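Local coordinates for protein copper-containing nitrite reductase (Thermus scotoductus, PDB 6HBE) that probably catalyses the one-electron reduction of nitrite to nitric oxide as a copper-dependent homotrimer, with cytochrome c as the likely electron donor, at residues 215-220 / 262-267; 220-225 / 249-254; 178-183 / 274-279. All blocks are in the same frame, centred on the assembly; numbering follows the deposited sequence.

Interaction 1 of 3, residues 215-220 / 262-267. With CU (copper (II) ion), chain E.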
loop_
_atom_site.group_PDB
_atom_site.type_symbol
_atom_site.label_atom_id
_atom_site.label_comp_id
_atom_site.label_asym_id
_atom_site.label_seq_id
_atom_site.Cartn_x
_atom_site.Cartn_y
_atom_site.Cartn_z
ATOM N N LEU C 215 -6.304 6.586 13.205
ATOM C CA LEU C 215 -6.424 7.905 13.870
ATOM C C LEU C 215 -6.017 7.824 15.338
ATOM O O LEU C 215 -6.364 6.863 16.007
ATOM C CB LEU C 215 -7.831 8.487 13.762
ATOM C CG LEU C 215 -7.976 9.981 14.077
ATOM C CD1 LEU C 215 -7.301 10.840 13.035
ATOM C CD2 LEU C 215 -9.433 10.378 14.153
ATOM N N HIS C 216 -5.267 8.824 15.799
ATOM C CA HIS C 216 -4.622 8.810 17.126
ATOM C C HIS C 216 -4.588 10.241 17.704
ATOM O O HIS C 216 -4.472 11.200 16.930
ATOM C CB HIS C 216 -3.204 8.227 16.998
ATOM C CG HIS C 216 -2.356 8.359 18.234
ATOM N ND1 HIS C 216 -2.544 7.587 19.368
ATOM C CD2 HIS C 216 -1.283 9.148 18.491
ATOM C CE1 HIS C 216 -1.637 7.909 20.275
ATOM N NE2 HIS C 216 -0.856 8.856 19.768
ATOM N N VAL C 217 -4.671 10.381 19.032
ATOM C CA VAL C 217 -4.362 11.675 19.715
ATOM C C VAL C 217 -3.200 11.487 20.706
ATOM O O VAL C 217 -3.295 10.657 21.592
ATOM C CB VAL C 217 -5.592 12.290 20.465
ATOM C CG1 VAL C 217 -5.177 13.563 21.224
ATOM C CG2 VAL C 217 -6.693 12.656 19.509
ATOM N N VAL C 218 -2.102 12.240 20.517
ATOM C CA VAL C 218 -0.911 12.156 21.389
ATOM C C VAL C 218 -1.291 12.721 22.755
ATOM O O VAL C 218 -1.686 13.890 22.857
ATOM C CB VAL C 218 0.286 12.958 20.811
ATOM C CG1 VAL C 218 1.548 12.782 21.668
ATOM C CG2 VAL C 218 0.573 12.546 19.368
ATOM N N GLY C 219 -1.198 11.882 23.788
ATOM C CA GLY C 219 -1.646 12.229 25.130
ATOM C C GLY C 219 -3.063 11.796 25.414
ATOM O O GLY C 219 -3.634 12.168 26.442
ATOM N N GLY C 220 -3.673 11.014 24.522
ATOM C CA GLY C 220 -5.019 10.501 24.780
ATOM C C GLY C 220 -5.252 9.033 24.464
ATOM O O GLY C 220 -4.650 8.478 23.543
ATOM N N TYR C 262 -2.395 18.510 22.280
ATOM C CA TYR C 262 -2.746 17.127 22.102
ATOM C C TYR C 262 -2.884 16.930 20.589
ATOM O O TYR C 262 -3.832 17.438 19.982
ATOM C CB TYR C 262 -4.072 16.807 22.820
ATOM C CG TYR C 262 -4.007 16.858 24.356
ATOM C CD1 TYR C 262 -4.189 18.060 25.046
ATOM C CD2 TYR C 262 -3.786 15.713 25.097
ATOM C CE1 TYR C 262 -4.127 18.115 26.449
ATOM C CE2 TYR C 262 -3.699 15.736 26.503
ATOM C CZ TYR C 262 -3.890 16.946 27.175
ATOM O OH TYR C 262 -3.836 16.994 28.560
ATOM N N THR C 263 -1.903 16.256 19.991
ATOM C CA THR C 263 -1.756 16.228 18.530
ATOM C C THR C 263 -2.653 15.128 17.922
ATOM O O THR C 263 -2.570 13.973 18.324
ATOM C CB THR C 263 -0.269 16.056 18.163
ATOM O OG1 THR C 263 0.444 17.236 18.543
ATOM C CG2 THR C 263 -0.067 15.834 16.685
ATOM N N LEU C 264 -3.441 15.495 16.920
ATOM C CA LEU C 264 -4.276 14.558 16.149
ATOM C C LEU C 264 -3.477 14.097 14.926
ATOM O O LEU C 264 -2.949 14.929 14.155
ATOM C CB LEU C 264 -5.549 15.270 15.685
ATOM C CG LEU C 264 -6.544 14.472 14.852
ATOM C CD1 LEU C 264 -7.243 13.454 15.759
ATOM C CD2 LEU C 264 -7.563 15.385 14.156
ATOM N N VAL C 265 -3.400 12.786 14.720
ATOM C CA VAL C 265 -2.505 12.250 13.682
ATOM C C VAL C 265 -2.988 10.857 13.262
ATOM O O VAL C 265 -3.686 10.133 14.048
ATOM C CB VAL C 265 -1.027 12.256 14.189
ATOM C CG1 VAL C 265 -0.807 11.235 15.289
ATOM C CG2 VAL C 265 -0.006 12.071 13.052
ATOM N N THR C 266 -2.642 10.493 12.026
ATOM C CA THR C 266 -2.729 9.096 11.584
ATOM C C THR C 266 -1.406 8.405 11.876
ATOM O O THR C 266 -0.317 8.893 11.509
ATOM C CB THR C 266 -3.103 8.891 10.076
ATOM O OG1 THR C 266 -2.931 7.508 9.748
ATOM C CG2 THR C 266 -2.232 9.731 9.127
ATOM N N HIS C 267 -1.469 7.223 12.471
ATOM C CA HIS C 267 -0.234 6.487 12.806
ATOM C C HIS C 267 0.373 5.716 11.595
ATOM O O HIS C 267 1.369 5.033 11.743
ATOM C CB HIS C 267 -0.408 5.612 14.059
ATOM C CG HIS C 267 0.580 5.946 15.145
ATOM N ND1 HIS C 267 1.876 5.495 15.137
ATOM C CD2 HIS C 267 0.467 6.749 16.238
ATOM C CE1 HIS C 267 2.513 5.972 16.196
ATOM N NE2 HIS C 267 1.682 6.742 16.874
HETATM CU CU CU E . 2.266 7.598 18.657
HETATM O O HOH W 1 2.022 9.327 19.594
#

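Interaction 2 of 3, residues 220-225 / 249-254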
loop_
_atom_site.group_PDB
_atom_site.type_symbol
_atom_site.label_atom_id
_atom_site.label_comp_id
_atom_site.label_asym_id
_atom_site.label_seq_id
_atom_site.Cartn_x
_atom_site.Cartn_y
_atom_site.Cartn_z
ATOM N N GLY C 220 -3.673 11.014 24.522
ATOM C CA GLY C 220 -5.019 10.501 24.780
ATOM C C GLY C 220 -5.252 9.033 24.464
ATOM O O GLY C 220 -4.650 8.478 23.543
ATOM N N ILE C 221 -6.159 8.400 25.208
ATOM C CA ILE C 221 -6.679 7.065 24.887
ATOM C C ILE C 221 -8.167 7.268 24.719
ATOM O O ILE C 221 -8.815 7.723 25.669
ATOM C CB ILE C 221 -6.372 6.037 26.029
ATOM C CG1 ILE C 221 -4.854 5.855 26.161
ATOM C CG2 ILE C 221 -7.002 4.682 25.765
ATOM C CD1 ILE C 221 -4.390 4.946 27.287
ATOM N N PHE C 222 -8.703 6.964 23.525
ATOM C CA PHE C 222 -10.115 7.193 23.218
ATOM C C PHE C 222 -10.989 6.313 24.110
ATOM O O PHE C 222 -10.811 5.093 24.185
ATOM C CB PHE C 222 -10.468 6.929 21.730
ATOM C CG PHE C 222 -9.674 7.749 20.736
ATOM C CD1 PHE C 222 -9.537 9.112 20.890
ATOM C CD2 PHE C 222 -9.124 7.152 19.617
ATOM C CE1 PHE C 222 -8.833 9.880 19.961
ATOM C CE2 PHE C 222 -8.408 7.904 18.688
ATOM C CZ PHE C 222 -8.282 9.277 18.850
ATOM N N GLU C 223 -11.945 6.935 24.789
ATOM C CA GLU C 223 -12.739 6.209 25.782
ATOM C C GLU C 223 -13.747 5.266 25.128
ATOM O O GLU C 223 -13.819 4.076 25.486
ATOM C CB GLU C 223 -13.419 7.189 26.732
ATOM C CG GLU C 223 -12.400 8.176 27.335
ATOM C CD GLU C 223 -12.895 8.902 28.551
ATOM O OE1 GLU C 223 -13.472 8.237 29.438
ATOM O OE2 GLU C 223 -12.700 10.135 28.618
ATOM N N TYR C 224 -14.534 5.802 24.197
ATOM C CA TYR C 224 -15.551 5.022 23.473
ATOM C C TYR C 224 -15.482 5.356 21.984
ATOM O O TYR C 224 -15.396 6.512 21.640
ATOM C CB TYR C 224 -16.969 5.358 23.965
ATOM C CG TYR C 224 -17.186 5.293 25.468
ATOM C CD1 TYR C 224 -16.832 4.161 26.207
ATOM C CD2 TYR C 224 -17.804 6.357 26.148
ATOM C CE1 TYR C 224 -17.030 4.101 27.596
ATOM C CE2 TYR C 224 -18.012 6.309 27.543
ATOM C CZ TYR C 224 -17.620 5.184 28.259
ATOM O OH TYR C 224 -17.844 5.138 29.627
ATOM N N MET C 225 -15.575 4.349 21.119
ATOM C CA MET C 225 -15.640 4.542 19.672
ATOM C C MET C 225 -16.756 3.684 19.085
ATOM O O MET C 225 -17.029 2.617 19.581
ATOM C CB MET C 225 -14.320 4.166 18.988
ATOM C CG MET C 225 -13.074 4.558 19.735
ATOM S SD MET C 225 -11.555 4.500 18.766
ATOM C CE MET C 225 -11.556 2.800 18.223
ATOM N N TRP C 249 -15.807 6.507 11.899
ATOM C CA TRP C 249 -15.963 6.334 13.334
ATOM C C TRP C 249 -16.612 7.561 13.965
ATOM O O TRP C 249 -16.391 8.669 13.487
ATOM C CB TRP C 249 -14.590 6.132 14.023
ATOM C CG TRP C 249 -13.876 4.845 13.705
ATOM C CD1 TRP C 249 -12.955 4.641 12.679
ATOM C CD2 TRP C 249 -13.986 3.601 14.395
ATOM N NE1 TRP C 249 -12.512 3.350 12.705
ATOM C CE2 TRP C 249 -13.116 2.682 13.745
ATOM C CE3 TRP C 249 -14.708 3.168 15.522
ATOM C CZ2 TRP C 249 -12.940 1.355 14.193
ATOM C CZ3 TRP C 249 -14.554 1.824 15.955
ATOM C CH2 TRP C 249 -13.692 0.935 15.273
ATOM N N VAL C 250 -17.403 7.355 15.033
ATOM C CA VAL C 250 -17.630 8.413 16.059
ATOM C C VAL C 250 -16.804 8.069 17.320
ATOM O O VAL C 250 -16.767 6.917 17.742
ATOM C CB VAL C 250 -19.131 8.582 16.396
ATOM C CG1 VAL C 250 -19.350 9.519 17.570
ATOM C CG2 VAL C 250 -19.865 9.125 15.182
ATOM N N ILE C 251 -16.090 9.053 17.864
ATOM C CA ILE C 251 -15.192 8.861 19.008
ATOM C C ILE C 251 -15.611 9.865 20.121
ATOM O O ILE C 251 -15.812 11.043 19.842
ATOM C CB ILE C 251 -13.738 9.117 18.557
ATOM C CG1 ILE C 251 -13.293 8.036 17.541
ATOM C CG2 ILE C 251 -12.771 9.198 19.734
ATOM C CD1 ILE C 251 -12.118 8.495 16.677
ATOM N N GLU C 252 -15.750 9.373 21.354
ATOM C CA GLU C 252 -15.967 10.202 22.549
ATOM C C GLU C 252 -14.717 10.137 23.448
ATOM O O GLU C 252 -14.242 9.044 23.757
ATOM C CB GLU C 252 -17.193 9.674 23.311
ATOM C CG GLU C 252 -18.499 9.789 22.554
ATOM C CD GLU C 252 -19.691 9.289 23.379
ATOM O OE1 GLU C 252 -19.692 8.132 23.807
ATOM O OE2 GLU C 252 -20.629 10.073 23.604
ATOM N N TRP C 253 -14.185 11.297 23.841
ATOM C CA TRP C 253 -12.986 11.394 24.646
ATOM C C TRP C 253 -13.053 12.694 25.460
ATOM O O TRP C 253 -13.442 13.736 24.934
ATOM C CB TRP C 253 -11.724 11.395 23.715
ATOM C CG TRP C 253 -10.363 11.625 24.383
ATOM C CD1 TRP C 253 -9.736 10.814 25.290
ATOM C CD2 TRP C 253 -9.448 12.700 24.116
ATOM N NE1 TRP C 253 -8.521 11.354 25.653
ATOM C CE2 TRP C 253 -8.328 12.512 24.953
ATOM C CE3 TRP C 253 -9.510 13.849 23.324
ATOM C CZ2 TRP C 253 -7.239 13.393 24.956
ATOM C CZ3 TRP C 253 -8.427 14.720 23.329
ATOM C CH2 TRP C 253 -7.318 14.494 24.153
ATOM N N ARG C 254 -12.666 12.622 26.730
ATOM C CA ARG C 254 -12.447 13.823 27.552
ATOM C C ARG C 254 -11.007 14.264 27.511
ATOM O O ARG C 254 -10.104 13.445 27.657
ATOM C CB ARG C 254 -12.876 13.584 28.994
ATOM C CG ARG C 254 -14.393 13.560 29.104
ATOM C CD ARG C 254 -14.885 12.986 30.403
ATOM N NE ARG C 254 -14.637 11.551 30.512
ATOM C CZ ARG C 254 -15.263 10.738 31.362
ATOM N NH1 ARG C 254 -16.195 11.199 32.193
ATOM N NH2 ARG C 254 -14.953 9.449 31.391
HETATM O O HOH W 2 -10.075 11.144 29.055
#

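Interaction 3 of 3, residues 178-183 / 274-279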
loop_
_atom_site.group_PDB
_atom_site.type_symbol
_atom_site.label_atom_id
_atom_site.label_comp_id
_atom_site.label_asym_id
_atom_site.label_seq_id
_atom_site.Cartn_x
_atom_site.Cartn_y
_atom_site.Cartn_z
ATOM N N VAL C 178 -1.481 13.929 1.729
ATOM C CA VAL C 178 -2.582 13.350 2.534
ATOM C C VAL C 178 -2.948 14.360 3.620
ATOM O O VAL C 178 -2.056 14.924 4.258
ATOM C CB VAL C 178 -2.205 11.985 3.127
ATOM C CG1 VAL C 178 -3.441 11.335 3.760
ATOM C CG2 VAL C 178 -1.646 11.061 2.049
ATOM N N MET C 179 -4.232 14.616 3.814
ATOM C CA MET C 179 -4.666 15.839 4.574
ATOM C C MET C 179 -5.984 15.699 5.306
ATOM O O MET C 179 -6.824 14.881 4.909
ATOM C CB MET C 179 -4.709 17.082 3.645
ATOM C CG MET C 179 -5.686 17.052 2.491
ATOM S SD MET C 179 -5.261 18.215 1.132
ATOM C CE MET C 179 -4.082 17.184 0.291
ATOM N N PHE C 180 -6.147 16.497 6.381
ATOM C CA PHE C 180 -7.433 16.595 7.107
ATOM C C PHE C 180 -8.150 17.864 6.575
ATOM O O PHE C 180 -7.560 18.967 6.516
ATOM C CB PHE C 180 -7.264 16.722 8.638
ATOM C CG PHE C 180 -6.575 15.554 9.322
ATOM C CD1 PHE C 180 -6.857 14.215 8.983
ATOM C CD2 PHE C 180 -5.665 15.779 10.359
ATOM C CE1 PHE C 180 -6.231 13.157 9.646
ATOM C CE2 PHE C 180 -5.045 14.722 11.014
ATOM C CZ PHE C 180 -5.316 13.411 10.648
ATOM N N ASN C 181 -9.417 17.710 6.214
ATOM C CA ASN C 181 -10.243 18.816 5.690
ATOM C C ASN C 181 -9.570 19.692 4.592
ATOM O O ASN C 181 -9.648 20.919 4.598
ATOM C CB ASN C 181 -10.780 19.613 6.882
ATOM C CG ASN C 181 -11.766 18.795 7.693
ATOM O OD1 ASN C 181 -12.254 17.764 7.213
ATOM N ND2 ASN C 181 -12.056 19.222 8.920
ATOM N N GLY C 182 -8.912 19.029 3.644
ATOM C CA GLY C 182 -8.510 19.664 2.361
ATOM C C GLY C 182 -7.278 20.534 2.306
ATOM O O GLY C 182 -7.048 21.200 1.299
ATOM N N ARG C 183 -6.460 20.550 3.355
ATOM C CA ARG C 183 -5.240 21.374 3.350
ATOM C C ARG C 183 -4.161 20.768 4.269
ATOM O O ARG C 183 -4.446 20.415 5.409
ATOM C CB ARG C 183 -5.591 22.797 3.785
ATOM C CG ARG C 183 -4.466 23.818 3.625
ATOM C CD ARG C 183 -5.011 25.229 3.885
ATOM N NE ARG C 183 -3.998 26.274 4.059
ATOM C CZ ARG C 183 -3.541 27.092 3.102
ATOM N NH1 ARG C 183 -3.951 26.990 1.832
ATOM N NH2 ARG C 183 -2.647 28.026 3.412
ATOM N N LYS C 274 3.038 13.564 5.030
ATOM C CA LYS C 274 2.530 14.188 3.807
ATOM C C LYS C 274 1.416 15.225 4.037
ATOM O O LYS C 274 0.883 15.761 3.051
ATOM C CB LYS C 274 2.005 13.084 2.839
ATOM C CG LYS C 274 3.089 12.206 2.225
ATOM C CD LYS C 274 2.545 11.178 1.253
ATOM C CE LYS C 274 3.624 10.236 0.717
ATOM N NZ LYS C 274 3.073 9.132 -0.129
ATOM N N GLY C 275 1.035 15.480 5.312
ATOM C CA GLY C 275 0.089 16.536 5.649
ATOM C C GLY C 275 -0.983 16.220 6.687
ATOM O O GLY C 275 -1.723 17.118 7.050
ATOM N N ALA C 276 -1.083 14.981 7.137
ATOM C CA ALA C 276 -2.254 14.514 7.983
ATOM C C ALA C 276 -1.849 14.503 9.459
ATOM O O ALA C 276 -1.668 13.438 10.102
ATOM C CB ALA C 276 -2.714 13.148 7.506
ATOM N N LEU C 277 -1.709 15.727 9.987
ATOM C CA LEU C 277 -1.341 15.960 11.375
ATOM C C LEU C 277 -1.947 17.342 11.734
ATOM O O LEU C 277 -1.873 18.274 10.917
ATOM C CB LEU C 277 0.202 15.956 11.524
ATOM C CG LEU C 277 0.811 16.094 12.954
ATOM C CD1 LEU C 277 2.160 15.383 13.114
ATOM C CD2 LEU C 277 0.913 17.559 13.416
ATOM N N GLY C 278 -2.592 17.444 12.896
ATOM C CA GLY C 278 -3.144 18.729 13.420
ATOM C C GLY C 278 -3.030 18.812 14.944
ATOM O O GLY C 278 -2.564 17.844 15.577
ATOM N N ILE C 279 -3.398 19.960 15.527
ATOM C CA ILE C 279 -3.181 20.224 16.976
ATOM C C ILE C 279 -4.495 20.634 17.649
ATOM O O ILE C 279 -5.164 21.544 17.153
ATOM C CB ILE C 279 -2.147 21.356 17.203
ATOM C CG1 ILE C 279 -0.768 20.927 16.725
ATOM C CG2 ILE C 279 -2.048 21.745 18.692
ATOM C CD1 ILE C 279 0.260 22.041 16.595
HETATM O O HOH W 3 -4.290 18.430 7.388
#

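Interaction 1 of 3, residues 215-220 / 262-267
The oxygen of water 1 is gripped twice: the copper ion holds it at 2.0 Å, and a hydrogen bond joins it to His216 NE2 at 2.9 Å. The site is the type 2 copper centre between subunits, where His267 NE2 binds the metal at 2.1 Å alongside His80 and His114 of the second subunit. Antiparallel pairing of strands 213-217 and 260-266, in the cupredoxin fold, sets the two histidines beside each other. His216 N bonds to Val265 O at 2.7 Å and Val265 N returns to His216 O at 2.9 Å; beyond this pair the straightest cross-strand bond, Val218 N to Thr263 O (2.8 Å, 164°), leads into the type II turn of Val217 to Gly220. With CG anti to its backbone N (chi1 171°), the His216 ring stands alongside that of His267 in a T-shaped pair, planes at 80°. Its ND1 bonds to Gln239 O, which helps fix the ring's rotation and so holds NE2 toward water 1; through that water His216 is second-shell to the copper. On the other face, Leu215 CD1 and Val217 CG2 touch Leu264 CD1. Edge atom His267 CD2 sits over the His216 ring face, 3.7 Å from His216 CD2.

Interaction 2 of 3, residues 220-225 / 249-254
A classic beta bulge lies where 220-225 joins strand 249-254 in the six-stranded sheet: Glu223 and Tyr224 both face Glu252. The evidence is in the backbone bonds. Glu252 O receives Tyr224 N almost straight (3.3 Å, 173°), while Glu223 N reaches the same oxygen only weakly; the return bond from Glu252 N to Tyr224 O is shorter and just as straight. Glu223 has a psi of -52°, far from the extended value, and this turns the chain at the corner. Its side chain crosses that of Arg254 at about a right angle, yet carboxylate and guanidinium are nearly coplanar (26°). The grip is side-on: Arg254 NH2 meets the syn lone pair of Glu223 OE1 at 2.7 Å, and Arg254 NE meets the syn lone pair of Glu223 OE2 at 3.1 Å. The anti lone pair of OE2 takes the backbone N of Arg254, and water 2 donates to OE2 and to Arg254 O.

Among the apolar groups, Ile251 CG2 presses over the face of the Phe222 ring, 3.4 Å from Phe222 CD1. Met225 bends at chi3, bringing CE over the six-membered ring of Trp249, 4.1 Å from its centroid, a CH-pi contact, while SD stands obliquely at 5.1 Å, a Met-aromatic contact. Trp253 brings its indole along the 220-222 backbone, with CZ2 3.7 Å from Gly220 CA; its NE1 bonds to Asn83 OD1 of the second subunit, which also takes Ile221 N. Glu252 OE2 bonds to Tyr199 OH, and OE1 to Tyr226 OH and the backbone N of Met144.

With two protein donors and a water on OE2 and a third protein donor on OE1, Glu223 is probably ionised, its charge balanced by Arg254.

Interaction 3 of 3, residues 178-183 / 274-279
The end of helix 269-272, closed by a Schellman motif with Gly275 at positive phi, meets strand 177-180 and the type I' turn of Phe180 to Arg183 that follows it, in the second cupredoxin domain. The tight part centres on Val178 and Ala276. Val178 O comes within 3.0 Å of Ala276 N, but the angle is too poor for a hydrogen bond, so this is close backbone packing. Gly275 lies against the same carbonyl, which leaves no room for a CB, and its backbone angles call for glycine in any case. Ala276 CB sits over one face of the Phe180 ring, 4.3 Å from its centroid and 20° off the ring normal, a CH-pi contact. Phe180 CG is anti to the carbonyl carbon (chi1 -61°), which carries the ring across to the other segment. Ala276 O, close to Phe180 CZ, is buried without a hydrogen-bond partner in the model.

The polar side is looser. Val178 N bonds to Lys274 O at 3.3 Å, straight at the hydrogen (165°) but from above the carbonyl plane. The extended Lys274 side chain leads away, to Ala175 O and to Tyr171 O of the second subunit. Between Gly275 and the turn, water 3 links the two segments: it accepts from Phe180 N at 2.9 Å and lies within hydrogen-bonding distance of Arg183 O at 2.8 Å and Gly275 O at 2.9 Å.

Interactions 1 and 2 share Gly220, their centres 11 Å apart. Strand 213-217 belongs to one sheet and strands 222-227 and 248-254 to another, with side chains packed between: Phe222 CE1 lies 3.5 Å from Val217 CG2, Trp253 CH2 3.7 Å from Val217 CG1. Interaction 3 joins interaction 1 within a sheet through neighbouring strands 260-266 and 277-282: Leu264 O and Gly278 N are 2.8 Å apart, a probable hydrogen bond. Interactions 2 and 3 do not touch (nearest atoms about 9 Å apart). Interaction 1 alone supplies a copper ligand; the Leu277 side chain and Gly220 are about 10 Å from that ion, Gly275 about 8 Å from a calcium ion. All reach the second subunit.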